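Local coordinates for protein aldehyde dehydrogenase (Trypanosoma brucei, PDB 5MYP) that probably oxidises aldehydes to carboxylic acids with NAD+ as the electron acceptor, as a glycosomal member of the aldehyde dehydrogenase family, at residues V21-E26 and S172-G177; C58-R63 and A156-E161; T221-G226 and K391-Y396; D233-D238 and V397-K402; S320-L325 and A340-L345. All coordinates share one frame; numbering follows the deposited sequence. Where two conformers were deposited one is given.

Contact 1: V21-E26 and S172-G177; sequences VSKCRE and SSDVVG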
# COMPACT_ATOMS: atom_id res chain seq x y z
N VAL A 21 -17.76 15.82 5.37
CA VAL A 21 -17.38 14.45 4.98
C VAL A 21 -18.60 13.64 4.54
O VAL A 21 -18.54 12.94 3.54
CB VAL A 21 -16.60 13.71 6.10
CG1 VAL A 21 -16.26 12.28 5.67
CG2 VAL A 21 -15.32 14.47 6.45
N SER A 22 -19.70 13.75 5.29
CA SER A 22 -20.95 13.04 4.99
C SER A 22 -21.52 13.40 3.61
O SER A 22 -22.01 12.52 2.90
CB SER A 22 -22.00 13.33 6.07
OG SER A 22 -23.23 12.71 5.75
N LYS A 23 -21.46 14.68 3.26
CA LYS A 23 -21.91 15.15 1.94
C LYS A 23 -21.06 14.55 0.81
O LYS A 23 -21.60 14.13 -0.21
CB LYS A 23 -21.89 16.68 1.85
CG LYS A 23 -23.08 17.35 2.51
CD LYS A 23 -22.98 18.87 2.42
CE LYS A 23 -24.09 19.55 3.21
NZ LYS A 23 -23.80 20.98 3.47
N CYS A 24 -19.75 14.49 1.01
CA CYS A 24 -18.84 13.84 0.05
C CYS A 24 -19.08 12.33 -0.07
O CYS A 24 -19.03 11.78 -1.16
CB CYS A 24 -17.38 14.13 0.42
SG CYS A 24 -16.92 15.88 0.28
N ARG A 25 -19.35 11.69 1.07
CA ARG A 25 -19.70 10.26 1.13
C ARG A 25 -20.98 9.97 0.34
O ARG A 25 -21.01 9.08 -0.50
CB ARG A 25 -19.85 9.84 2.60
CG ARG A 25 -20.34 8.42 2.86
CD ARG A 25 -19.37 7.37 2.38
NE ARG A 25 -18.06 7.47 3.02
CZ ARG A 25 -17.00 6.74 2.67
NH1 ARG A 25 -17.08 5.85 1.69
NH2 ARG A 25 -15.84 6.92 3.31
N GLU A 26 -22.03 10.74 0.63
CA GLU A 26 -23.31 10.62 -0.06
C GLU A 26 -23.17 10.87 -1.57
O GLU A 26 -23.76 10.15 -2.38
CB GLU A 26 -24.34 11.57 0.55
CG GLU A 26 -25.68 11.60 -0.16
CD GLU A 26 -26.52 10.36 0.10
OE1 GLU A 26 -26.09 9.49 0.89
OE2 GLU A 26 -27.63 10.27 -0.49
N SER A 172 -17.81 21.20 -7.31
CA SER A 172 -18.81 21.13 -6.25
C SER A 172 -18.21 20.78 -4.89
O SER A 172 -17.27 20.00 -4.81
CB SER A 172 -19.85 20.06 -6.61
OG SER A 172 -20.68 19.75 -5.51
N SER A 173 -18.77 21.35 -3.82
CA SER A 173 -18.38 21.00 -2.45
C SER A 173 -18.77 19.56 -2.07
O SER A 173 -18.18 18.97 -1.16
CB SER A 173 -18.97 22.00 -1.45
OG SER A 173 -18.29 23.24 -1.52
N ASP A 174 -19.77 19.01 -2.76
CA ASP A 174 -20.13 17.59 -2.64
C ASP A 174 -19.03 16.66 -3.19
O ASP A 174 -18.86 15.56 -2.70
CB ASP A 174 -21.46 17.29 -3.34
CG ASP A 174 -22.66 17.75 -2.51
OD1 ASP A 174 -22.61 18.73 -1.73
OD2 ASP A 174 -23.71 17.09 -2.65
N VAL A 175 -18.32 17.09 -4.22
CA VAL A 175 -17.24 16.29 -4.82
C VAL A 175 -15.89 16.57 -4.15
O VAL A 175 -15.11 15.64 -3.94
CB VAL A 175 -17.21 16.48 -6.36
CG1 VAL A 175 -16.02 15.77 -6.98
CG2 VAL A 175 -18.51 15.97 -6.96
N VAL A 176 -15.60 17.83 -3.84
CA VAL A 176 -14.39 18.21 -3.09
C VAL A 176 -14.74 19.11 -1.89
O VAL A 176 -14.98 20.31 -2.05
CB VAL A 176 -13.34 18.92 -3.97
CG1 VAL A 176 -12.09 19.25 -3.16
CG2 VAL A 176 -12.98 18.05 -5.17
N GLY A 177 -14.77 18.52 -0.70
CA GLY A 177 -14.97 19.27 0.54
C GLY A 177 -13.66 19.88 1.01
O GLY A 177 -12.58 19.39 0.67
O HOH W 1 -23.98 14.87 -1.20

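Contact 2: C58-R63 and A156-E161; sequences CKAIHR and APATAE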
# COMPACT_ATOMS: atom_id res chain seq x y z
N CYS A 58 0.19 32.81 -7.81
CA CYS A 58 1.60 33.21 -7.67
C CYS A 58 1.79 34.32 -6.63
O CYS A 58 2.74 34.28 -5.85
CB CYS A 58 2.19 33.64 -9.02
SG CYS A 58 2.40 32.29 -10.19
N LYS A 59 0.85 35.27 -6.60
CA LYS A 59 0.87 36.34 -5.60
C LYS A 59 0.61 35.83 -4.18
O LYS A 59 1.26 36.28 -3.23
CB LYS A 59 -0.16 37.43 -5.95
CG LYS A 59 0.20 38.24 -7.19
CD LYS A 59 1.15 39.37 -6.85
CE LYS A 59 0.41 40.58 -6.30
NZ LYS A 59 1.30 41.76 -6.07
N ALA A 60 -0.34 34.91 -4.03
CA ALA A 60 -0.65 34.30 -2.72
C ALA A 60 0.53 33.46 -2.22
O ALA A 60 0.89 33.52 -1.04
CB ALA A 60 -1.90 33.45 -2.80
N ILE A 61 1.11 32.67 -3.13
CA ILE A 61 2.29 31.87 -2.82
C ILE A 61 3.49 32.78 -2.49
O ILE A 61 4.26 32.48 -1.57
CB ILE A 61 2.60 30.86 -3.95
CG1 ILE A 61 1.52 29.77 -3.97
CG2 ILE A 61 3.99 30.23 -3.79
CD1 ILE A 61 1.39 29.03 -5.29
N HIS A 62 3.61 33.89 -3.21
CA HIS A 62 4.62 34.90 -2.89
C HIS A 62 4.42 35.49 -1.48
O HIS A 62 5.40 35.71 -0.76
CB HIS A 62 4.63 36.03 -3.91
CG HIS A 62 5.61 37.11 -3.59
ND1 HIS A 62 6.93 37.04 -3.97
CD2 HIS A 62 5.48 38.26 -2.88
CE1 HIS A 62 7.57 38.11 -3.53
NE2 HIS A 62 6.71 38.86 -2.87
N ARG A 63 3.18 35.77 -1.11
CA ARG A 63 2.88 36.29 0.23
C ARG A 63 3.28 35.28 1.32
O ARG A 63 3.88 35.66 2.32
CB ARG A 63 1.40 36.65 0.34
CG ARG A 63 1.03 37.46 1.57
CD ARG A 63 -0.42 37.90 1.49
NE ARG A 63 -0.87 38.58 2.71
CZ ARG A 63 -2.12 39.00 2.92
NH1 ARG A 63 -2.41 39.60 4.08
NH2 ARG A 63 -3.07 38.84 2.00
N ALA A 156 0.53 28.06 5.18
CA ALA A 156 0.46 28.83 3.93
C ALA A 156 -0.94 29.44 3.81
O ALA A 156 -1.72 29.06 2.94
CB ALA A 156 0.78 27.95 2.74
N PRO A 157 -1.26 30.40 4.70
CA PRO A 157 -2.64 30.88 4.83
C PRO A 157 -3.19 31.66 3.64
O PRO A 157 -4.37 31.51 3.33
CB PRO A 157 -2.58 31.77 6.08
CG PRO A 157 -1.18 32.25 6.13
CD PRO A 157 -0.36 31.08 5.66
N ALA A 158 -2.36 32.47 2.98
CA ALA A 158 -2.81 33.23 1.80
C ALA A 158 -3.24 32.29 0.67
O ALA A 158 -4.28 32.50 0.03
CB ALA A 158 -1.73 34.18 1.32
N THR A 159 -2.46 31.24 0.45
CA THR A 159 -2.78 30.21 -0.55
C THR A 159 -4.03 29.43 -0.15
O THR A 159 -4.89 29.17 -0.99
CB THR A 159 -1.60 29.24 -0.76
OG1 THR A 159 -0.43 29.99 -1.10
CG2 THR A 159 -1.90 28.26 -1.89
N ALA A 160 -4.14 29.07 1.13
CA ALA A 160 -5.32 28.38 1.66
C ALA A 160 -6.59 29.20 1.50
O ALA A 160 -7.63 28.67 1.13
CB ALA A 160 -5.11 28.02 3.13
N GLU A 161 -6.51 30.50 1.79
CA GLU A 161 -7.65 31.41 1.62
C GLU A 161 -8.09 31.48 0.16
O GLU A 161 -9.27 31.31 -0.14
CB GLU A 161 -7.29 32.82 2.12
CG GLU A 161 -8.47 33.80 2.12
CD GLU A 161 -8.06 35.23 2.44
OE1 GLU A 161 -6.99 35.67 1.97
OE2 GLU A 161 -8.82 35.92 3.13

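Contact 3: T221-G226 and K391-Y396; sequences TLELGG and KPLALY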
# COMPACT_ATOMS: atom_id res chain seq x y z
N THR A 221 -1.14 6.85 1.98
CA THR A 221 0.04 7.22 1.23
C THR A 221 0.68 8.35 2.02
O THR A 221 0.03 9.35 2.31
CB THR A 221 -0.32 7.68 -0.19
OG1 THR A 221 -0.98 6.62 -0.89
CG2 THR A 221 0.92 8.10 -0.98
N LEU A 222 1.94 8.17 2.40
CA LEU A 222 2.66 9.12 3.24
C LEU A 222 3.86 9.60 2.45
O LEU A 222 4.68 8.80 2.00
CB LEU A 222 3.10 8.45 4.56
CG LEU A 222 1.99 7.75 5.36
CD1 LEU A 222 2.57 6.98 6.54
CD2 LEU A 222 0.95 8.75 5.84
N GLU A 223 3.94 10.92 2.23
CA GLU A 223 5.02 11.54 1.47
C GLU A 223 5.80 12.41 2.45
O GLU A 223 5.36 13.50 2.82
CB GLU A 223 4.44 12.39 0.34
CG GLU A 223 3.69 11.59 -0.73
CD GLU A 223 4.59 10.94 -1.77
OE1 GLU A 223 5.79 11.28 -1.87
OE2 GLU A 223 4.08 10.06 -2.52
N LEU A 224 6.95 11.90 2.88
CA LEU A 224 7.67 12.50 4.00
C LEU A 224 9.03 13.00 3.52
O LEU A 224 9.15 13.35 2.34
CB LEU A 224 7.76 11.50 5.16
CG LEU A 224 6.45 10.75 5.46
CD1 LEU A 224 6.66 9.68 6.52
CD2 LEU A 224 5.34 11.71 5.89
N GLY A 225 10.02 13.07 4.40
CA GLY A 225 11.32 13.63 4.04
C GLY A 225 12.45 12.74 4.50
O GLY A 225 12.36 11.50 4.44
N GLY A 226 13.52 13.38 4.97
CA GLY A 226 14.76 12.70 5.31
C GLY A 226 15.89 13.52 4.73
O GLY A 226 15.66 14.58 4.14
N LYS A 391 16.05 6.08 5.43
CA LYS A 391 15.94 6.01 3.98
C LYS A 391 15.35 7.33 3.49
O LYS A 391 14.23 7.68 3.87
CB LYS A 391 15.05 4.84 3.56
CG LYS A 391 15.60 3.47 3.92
CD LYS A 391 14.64 2.37 3.54
CE LYS A 391 15.18 0.99 3.89
NZ LYS A 391 14.18 -0.07 3.59
N PRO A 392 16.11 8.10 2.68
CA PRO A 392 15.64 9.41 2.26
C PRO A 392 14.73 9.33 1.04
O PRO A 392 14.73 8.32 0.34
CB PRO A 392 16.94 10.13 1.89
CG PRO A 392 17.81 9.04 1.36
CD PRO A 392 17.43 7.79 2.09
N LEU A 393 13.99 10.40 0.79
CA LEU A 393 13.08 10.47 -0.35
C LEU A 393 13.84 10.47 -1.68
O LEU A 393 13.35 9.92 -2.67
CB LEU A 393 12.20 11.71 -0.24
CG LEU A 393 11.02 11.84 -1.22
CD1 LEU A 393 10.12 10.62 -1.16
CD2 LEU A 393 10.23 13.10 -0.91
N ALA A 394 15.02 11.08 -1.71
CA ALA A 394 15.85 11.11 -2.91
C ALA A 394 17.30 10.81 -2.57
O ALA A 394 17.74 11.02 -1.44
CB ALA A 394 15.74 12.47 -3.59
N LEU A 395 18.03 10.28 -3.55
CA LEU A 395 19.47 10.09 -3.46
C LEU A 395 20.06 10.54 -4.79
O LEU A 395 19.56 10.15 -5.85
CB LEU A 395 19.81 8.63 -3.18
CG LEU A 395 21.29 8.24 -3.07
CD1 LEU A 395 21.50 7.13 -2.05
CD2 LEU A 395 21.88 7.83 -4.41
N TYR A 396 21.11 11.34 -4.73
CA TYR A 396 21.71 11.94 -5.91
C TYR A 396 23.16 11.51 -6.05
O TYR A 396 23.90 11.51 -5.07
CB TYR A 396 21.60 13.46 -5.81
CG TYR A 396 20.18 13.96 -5.62
CD1 TYR A 396 19.19 13.62 -6.52
CD2 TYR A 396 19.84 14.78 -4.54
CE1 TYR A 396 17.88 14.06 -6.36
CE2 TYR A 396 18.54 15.24 -4.37
CZ TYR A 396 17.57 14.88 -5.29
OH TYR A 396 16.28 15.33 -5.15
O HOH W 2 13.72 9.51 5.78
O HOH W 3 14.49 13.29 1.78

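Contact 4: D233-D238 and V397-K402; sequences DDTCAD and VFSNNK. Unlike the reference sequence in segment 233-238: Thr235 (reference Ser).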
# COMPACT_ATOMS: atom_id res chain seq x y z
N ASP A 233 31.67 11.94 -7.05
CA ASP A 233 32.91 11.15 -7.14
C ASP A 233 34.04 11.97 -7.78
O ASP A 233 33.93 13.19 -7.90
CB ASP A 233 32.64 9.79 -7.82
CG ASP A 233 32.59 9.85 -9.34
OD1 ASP A 233 32.53 10.95 -9.93
OD2 ASP A 233 32.62 8.76 -9.96
N ASP A 234 35.12 11.30 -8.18
CA ASP A 234 36.31 11.95 -8.78
C ASP A 234 36.38 11.91 -10.32
O ASP A 234 37.44 12.14 -10.90
CB ASP A 234 37.60 11.34 -8.17
CG ASP A 234 37.69 9.81 -8.35
OD1 ASP A 234 36.71 9.18 -8.80
OD2 ASP A 234 38.75 9.24 -8.02
N THR A 235 35.24 11.67 -10.99
CA THR A 235 35.19 11.60 -12.46
C THR A 235 34.47 12.81 -13.08
O THR A 235 34.20 12.81 -14.28
CB THR A 235 34.51 10.30 -12.94
OG1 THR A 235 33.14 10.25 -12.50
CG2 THR A 235 35.26 9.07 -12.41
N CYS A 236 34.19 13.85 -12.27
CA CYS A 236 33.43 15.03 -12.70
C CYS A 236 34.22 16.35 -12.70
O CYS A 236 33.62 17.42 -12.76
CB CYS A 236 32.19 15.20 -11.80
SG CYS A 236 31.03 13.82 -11.81
N ALA A 237 35.55 16.29 -12.64
CA ALA A 237 36.38 17.51 -12.61
C ALA A 237 36.04 18.48 -13.74
O ALA A 237 35.87 19.68 -13.51
CB ALA A 237 37.86 17.18 -12.62
N ASP A 238 35.90 17.95 -14.96
CA ASP A 238 35.57 18.76 -16.14
C ASP A 238 34.11 19.26 -16.17
O ASP A 238 33.81 20.19 -16.92
CB ASP A 238 35.85 17.98 -17.43
CG ASP A 238 37.32 17.62 -17.60
OD1 ASP A 238 38.20 18.32 -17.06
OD2 ASP A 238 37.59 16.63 -18.31
N VAL A 397 23.56 11.12 -7.26
CA VAL A 397 24.93 10.69 -7.55
C VAL A 397 25.45 11.44 -8.77
O VAL A 397 24.86 11.35 -9.84
CB VAL A 397 25.01 9.17 -7.83
CG1 VAL A 397 26.46 8.73 -8.04
CG2 VAL A 397 24.36 8.38 -6.69
N PHE A 398 26.53 12.19 -8.59
CA PHE A 398 27.22 12.84 -9.71
C PHE A 398 28.46 12.02 -10.05
O PHE A 398 29.36 11.90 -9.22
CB PHE A 398 27.57 14.29 -9.36
CG PHE A 398 26.39 15.21 -9.36
CD1 PHE A 398 25.58 15.31 -8.23
CD2 PHE A 398 26.08 15.97 -10.48
CE1 PHE A 398 24.49 16.16 -8.22
CE2 PHE A 398 24.98 16.82 -10.47
CZ PHE A 398 24.18 16.92 -9.34
N SER A 399 28.47 11.45 -11.25
CA SER A 399 29.55 10.57 -11.70
C SER A 399 29.45 10.30 -13.21
O SER A 399 28.35 10.29 -13.78
CB SER A 399 29.52 9.25 -10.93
OG SER A 399 30.46 8.31 -11.44
N ASN A 400 30.60 10.09 -13.84
CA ASN A 400 30.69 9.61 -15.23
C ASN A 400 31.10 8.13 -15.29
O ASN A 400 31.34 7.61 -16.38
CB ASN A 400 31.68 10.48 -16.03
CG ASN A 400 31.18 11.89 -16.26
OD1 ASN A 400 31.83 12.86 -15.88
ND2 ASN A 400 30.02 12.01 -16.90
N ASN A 401 31.17 7.46 -14.14
CA ASN A 401 31.62 6.07 -14.04
C ASN A 401 30.44 5.13 -13.76
O ASN A 401 29.84 5.17 -12.68
CB ASN A 401 32.68 5.94 -12.94
CG ASN A 401 33.34 4.58 -12.92
OD1 ASN A 401 32.81 3.63 -12.34
ND2 ASN A 401 34.51 4.47 -13.54
N LYS A 402 30.13 4.28 -14.74
CA LYS A 402 29.00 3.33 -14.67
C LYS A 402 29.08 2.37 -13.48
O LYS A 402 28.08 2.16 -12.79
CB LYS A 402 28.89 2.51 -15.97
CG LYS A 402 27.90 3.07 -16.99
CD LYS A 402 28.20 4.52 -17.36
CE LYS A 402 27.03 5.15 -18.12
NZ LYS A 402 27.10 6.64 -18.08

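Contact 5: S320-L325 and A340-L345; sequences SHFQRL and ADEATL. Unlike the reference sequence in segment 320-325: Gln323 (reference His).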
# COMPACT_ATOMS: atom_id res chain seq x y z
N SER A 320 11.11 30.03 14.66
CA SER A 320 11.59 28.78 15.26
C SER A 320 12.51 28.00 14.32
O SER A 320 13.59 27.56 14.71
CB SER A 320 10.41 27.91 15.68
OG SER A 320 9.56 28.61 16.57
N HIS A 321 12.06 27.83 13.08
CA HIS A 321 12.87 27.17 12.04
C HIS A 321 14.13 27.97 11.70
O HIS A 321 15.18 27.38 11.46
CB HIS A 321 12.03 26.90 10.78
CG HIS A 321 11.09 25.74 10.92
ND1 HIS A 321 11.04 24.71 9.99
CD2 HIS A 321 10.18 25.43 11.87
CE1 HIS A 321 10.13 23.83 10.36
NE2 HIS A 321 9.59 24.24 11.50
N PHE A 322 14.02 29.30 11.69
CA PHE A 322 15.17 30.18 11.47
C PHE A 322 16.27 29.95 12.52
O PHE A 322 17.43 29.75 12.16
CB PHE A 322 14.73 31.66 11.48
CG PHE A 322 15.86 32.63 11.30
CD1 PHE A 322 16.59 33.09 12.40
CD2 PHE A 322 16.21 33.09 10.04
CE1 PHE A 322 17.63 33.98 12.24
CE2 PHE A 322 17.26 33.98 9.87
CZ PHE A 322 17.97 34.43 10.98
N GLN A 323 15.90 29.98 13.80
CA GLN A 323 16.85 29.78 14.90
C GLN A 323 17.51 28.40 14.86
O GLN A 323 18.71 28.28 15.10
CB GLN A 323 16.17 30.01 16.26
CG GLN A 323 15.72 31.44 16.49
CD GLN A 323 14.65 31.57 17.56
OE1 GLN A 323 14.63 30.81 18.53
NE2 GLN A 323 13.76 32.54 17.40
N ARG A 324 16.72 27.37 14.55
CA ARG A 324 17.22 26.00 14.38
C ARG A 324 18.30 25.90 13.29
O ARG A 324 19.34 25.27 13.49
CB ARG A 324 16.05 25.06 14.04
CG ARG A 324 16.41 23.60 13.78
CD ARG A 324 15.15 22.78 13.55
NE ARG A 324 15.44 21.44 13.03
CZ ARG A 324 15.68 21.12 11.75
NH1 ARG A 324 15.68 22.04 10.78
NH2 ARG A 324 15.92 19.85 11.44
N LEU A 325 18.05 26.55 12.15
CA LEU A 325 19.01 26.57 11.04
C LEU A 325 20.27 27.36 11.37
O LEU A 325 21.37 26.95 11.00
CB LEU A 325 18.35 27.11 9.77
CG LEU A 325 17.26 26.20 9.18
CD1 LEU A 325 16.35 26.97 8.23
CD2 LEU A 325 17.88 25.00 8.47
N ALA A 340 22.66 36.12 7.20
CA ALA A 340 21.26 35.99 7.62
C ALA A 340 20.67 37.29 8.15
O ALA A 340 21.39 38.20 8.56
CB ALA A 340 21.14 34.90 8.67
N ASP A 341 19.34 37.37 8.10
CA ASP A 341 18.57 38.47 8.69
C ASP A 341 17.32 37.88 9.35
O ASP A 341 16.44 37.34 8.66
CB ASP A 341 18.17 39.50 7.63
CG ASP A 341 17.39 40.66 8.22
OD1 ASP A 341 18.00 41.50 8.91
OD2 ASP A 341 16.16 40.73 8.00
N GLU A 342 17.24 38.00 10.68
CA GLU A 342 16.17 37.40 11.46
C GLU A 342 14.80 38.02 11.21
O GLU A 342 13.81 37.30 11.09
CB GLU A 342 16.51 37.47 12.96
CG GLU A 342 15.51 36.75 13.86
CD GLU A 342 16.04 36.45 15.25
OE1 GLU A 342 17.21 36.79 15.55
OE2 GLU A 342 15.29 35.85 16.04
N ALA A 343 14.75 39.35 11.14
CA ALA A 343 13.48 40.07 10.96
C ALA A 343 12.71 39.65 9.70
O ALA A 343 11.49 39.52 9.73
CB ALA A 343 13.72 41.58 10.94
N THR A 344 13.45 39.43 8.61
CA THR A 344 12.87 38.98 7.33
C THR A 344 13.01 37.47 7.09
O THR A 344 12.69 36.99 6.00
CB THR A 344 13.53 39.73 6.15
OG1 THR A 344 14.92 39.38 6.06
CG2 THR A 344 13.38 41.26 6.31
N LEU A 345 13.48 36.73 8.10
CA LEU A 345 13.65 35.27 8.04
C LEU A 345 14.44 34.82 6.80
O LEU A 345 14.05 33.90 6.07
CB LEU A 345 12.29 34.57 8.13
CG LEU A 345 11.46 34.83 9.40
CD1 LEU A 345 10.03 34.34 9.22
CD2 LEU A 345 12.11 34.18 10.61

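Contact 1: V21-E26 and S172-G177
Lys23 O and Asp174 OD2 share a water molecule that donates one proton to each. Its oxygen lies 2.7 Å from Lys23 O and 2.7 Å from Asp174 OD2, and this bridge is the clear polar link between the helix and the turn facing it. Nearby, the carbonyl of Asp174 points at the helix backbone: its O sits 3.2 Å from Cys24 CA in a nearly straight CA-H...O contact, 161° at the hydrogen. Such a close approach brings the two chains to 4.8 Å between the CA atoms of Cys24 and Asp174. The thiol of Cys24 fills the join. With SG anti to the carbonyl carbon (chi1 -65°), the sulphur lies 3.5 Å from Gly177 N and 3.6 Å from Ser173 O. Gly177, having no side chain, allows the sulphur to come this close. At the outer margin the aliphatic part of Lys23 crosses the Asp174 carboxylate, CD 4.2 Å from OD1, while Lys23 NZ stays 5.8 Å from that oxygen, too far for a salt bridge. An ST turn, Asp174 N to Ser172 OG, shapes the chain just before the strand. Helix 16-29 thus lies against the start of strand 176-178, which pairs in parallel with strand 147-151; Cys24 also touches Val120 of strand 110-124, and Val176 faces helix 132-143 through Leu138 and Leu142.

Contact 2: C58-R63 and A156-E161
Ile61 places CG1 anti to its carbonyl carbon (chi1 -70°), and Thr159 does the same with OG1 (chi1 -55°), which sets the methylene of one beside the hydroxyl oxygen of the other. Ile61 CG1 and Thr159 OG1 are 3.5 Å apart, the two side chains meeting at a slant. At the adjoining positions, Ala60 and Ala158, the backbones come close. Ala158 CB rests 3.6 Å from the carbonyl oxygen of Ala60, and Ala60 CB in return lies 3.8 Å from Ala158 O, so each methyl abuts the main chain of the other helix; the methyls themselves, Ala60 CB and Ala158 CB, are 4.2 Å apart. Arg63 then runs over the Ala158 methyl with its aliphatic part, CD 3.9 Å from Ala158 CB. Its guanidinium continues outward, and NH2 remains 5.0 Å from Glu161 OE1, a separation at which the opposite charges may attract without forming a salt bridge. The helical segments 58-63 and 157-161 run roughly antiparallel, at 150°, with axes 7.7 Å apart, a close spacing that suits alanines at the interface. Asp64, just past the first segment, supplies the polar link: one carboxylate oxygen bonds Thr159 OG1 and the other bonds Ala158 N in the first turn of helix 157-170. The chemistry is therefore divided, with methyl and methylene groups filling the buried interface while the hydroxyl within it is satisfied by Asp64, whose negative charge would also sit favourably at a helix N-terminus.

Contact 3: T221-G226 and K391-Y396
Glu223, predicted to be an active-site residue, is the first of its segment to approach Leu393: its OE1 comes within 4.4 Å of Leu393 CD1, a loose contact between a carboxylate oxygen and a methyl. At Leu224 the main chain does the touching. The carbonyl O of Leu224 meets Leu393 CD2 at 3.4 Å; CG of that leucine stands anti to the backbone N (chi1 -170°), and from there CD2 meets the carbonyl. Gly225 turns to water. A single molecule donates to Gly225 O at 2.8 Å and to Lys391 O at 2.7 Å, tying together two carbonyls that have no donor for each other. Gly226 follows with phi 135° and passes close to Pro392, its backbone angles calling for glycine. A second water accepts from Leu393 N at 3.1 Å and makes only a weak bond to Gly226 O. Beyond the pair, the Leu393 side chain is about 4 Å from that of Cys259, the predicted active-site cysteine, and Lys391 NZ reaches across the dimer to Leu118 O of the second subunit. The Leu393 side chain thus lies near both predicted active-site side chains, while two waters link the backbones at Gly225-Gly226 and Lys391-Leu393. Leu224 O, buried against a Leu393 methyl, has no hydrogen-bonding partner in the model, a polar cost of this packing.

Contact 4: D233-D238 and V397-K402
An Asx turn and an ST turn face each other here, just past the ends of the neighbouring parallel strands 229-232 and 395-398, and their polar side chains lock together. Asp233 and Ser399 form the centre: Ser399 OG donates to Asp233 OD2 at 2.7 Å, coming from above the carboxylate plane, 54° out of it. The same hydroxyl oxygen accepts from Asn401 N, closing the ST turn. On the other carboxylate oxygen, Asp233 OD1 takes two donors from Thr235. Thr235 OG1 approaches Asp233 OD1 on the syn lone pair at 2.7 Å, whereas Thr235 N reaches Asp233 OD1 from above the plane at 3.0 Å, completing the Asx turn. Asp233 CG stands between the backbone N and the carbonyl carbon (chi1 81°), and from there the carboxylate has one oxygen on Thr235 and the other on Ser399. Thr235 OG1 in turn accepts from Asn400 N at 2.9 Å, in a bond that is close to straight, so this hydroxyl passes the link from the carboxylate on to the other chain. The backbone contributes Asp233 N to Phe398 O, 3.2 Å and nearly linear, which extends the pairing of the strands by one bond. Cys236 SG packs beside this joint, 3.5 Å from Ser399 N, and Phe464 of the second subunit covers Cys236 and Phe398. The carboxylate is thus fixed by three bonds from side chain and backbone. Parallel strands that run through such turns into helices (240-252 and 402-411, the latter N-capped by Asn401) fit the alpha/beta architecture of this family's catalytic domain.

Contact 5: S320-L325 and A340-L345
Phe322 carries the apolar and CH-pi part of the contact, reaching out from its helix into the bend made by residues 340-345. Its CG is anti to the backbone N (chi1 178°), and the ring that follows is met over one face by the CA of Glu342, 4.0 Å from the centroid and 29° off the normal: a CH-pi contact. Glu342 continues across the ring at about a right angle, its CB 3.7 Å from Phe322 CE1 and its CG next to the same atom. The methyl of Ala340 comes in obliquely, CB 4.0 Å from Phe322 CZ. Nearer the helix, Leu345 CD2 packs on Phe322 CB at 3.7 Å, and Ile347 of strand 346-353 touches the same phenylalanine. Polar contact across the interface is slight. Asp341 O lies obliquely to the ring, 3.7 Å from Phe322 CE2, and Gln323 NE2 stays 3.9 Å from Glu342 OE2, with amide and carboxylate planes 59° apart. The hydrogen bonds lie instead within the bend. Asp341 OD2 receives Thr344 OG1 on its anti lone pair at 2.7 Å and Thr344 N on the same side, tilted out of the carboxylate plane, while Leu345 N bonds Glu342 O in a type I turn. The division of labour is plain: polar groups of 341-345 hold the shape of the turn, and that shape presents the Glu342 backbone to the aromatic face, so that helix and turn meet mainly through the Phe322 side chain, with little directional bonding.

How the contacts relate
Contact 2 lies between the segments of contact 1 along the chain, and helix 157-170 leads from it to strand 176-178; their centres are about 25 Å apart. Contacts 3 and 4 come later and cross, because their segments alternate; both use strand 395-398, lie about 24 Å apart between centres, and touch the second subunit. Contact 5 falls within the chain span of both. Contacts 1 and 3 reach the sheet of strands 176-178 and 220-223, while contacts 3, 4 and 5 reach the sheet of strands 229-232 and 395-398, so contact 3 spans the two sheets at the predicted active site. Contacts 1 and 4 stand on opposite sides of the chain's centre, their centres about 52 Å apart.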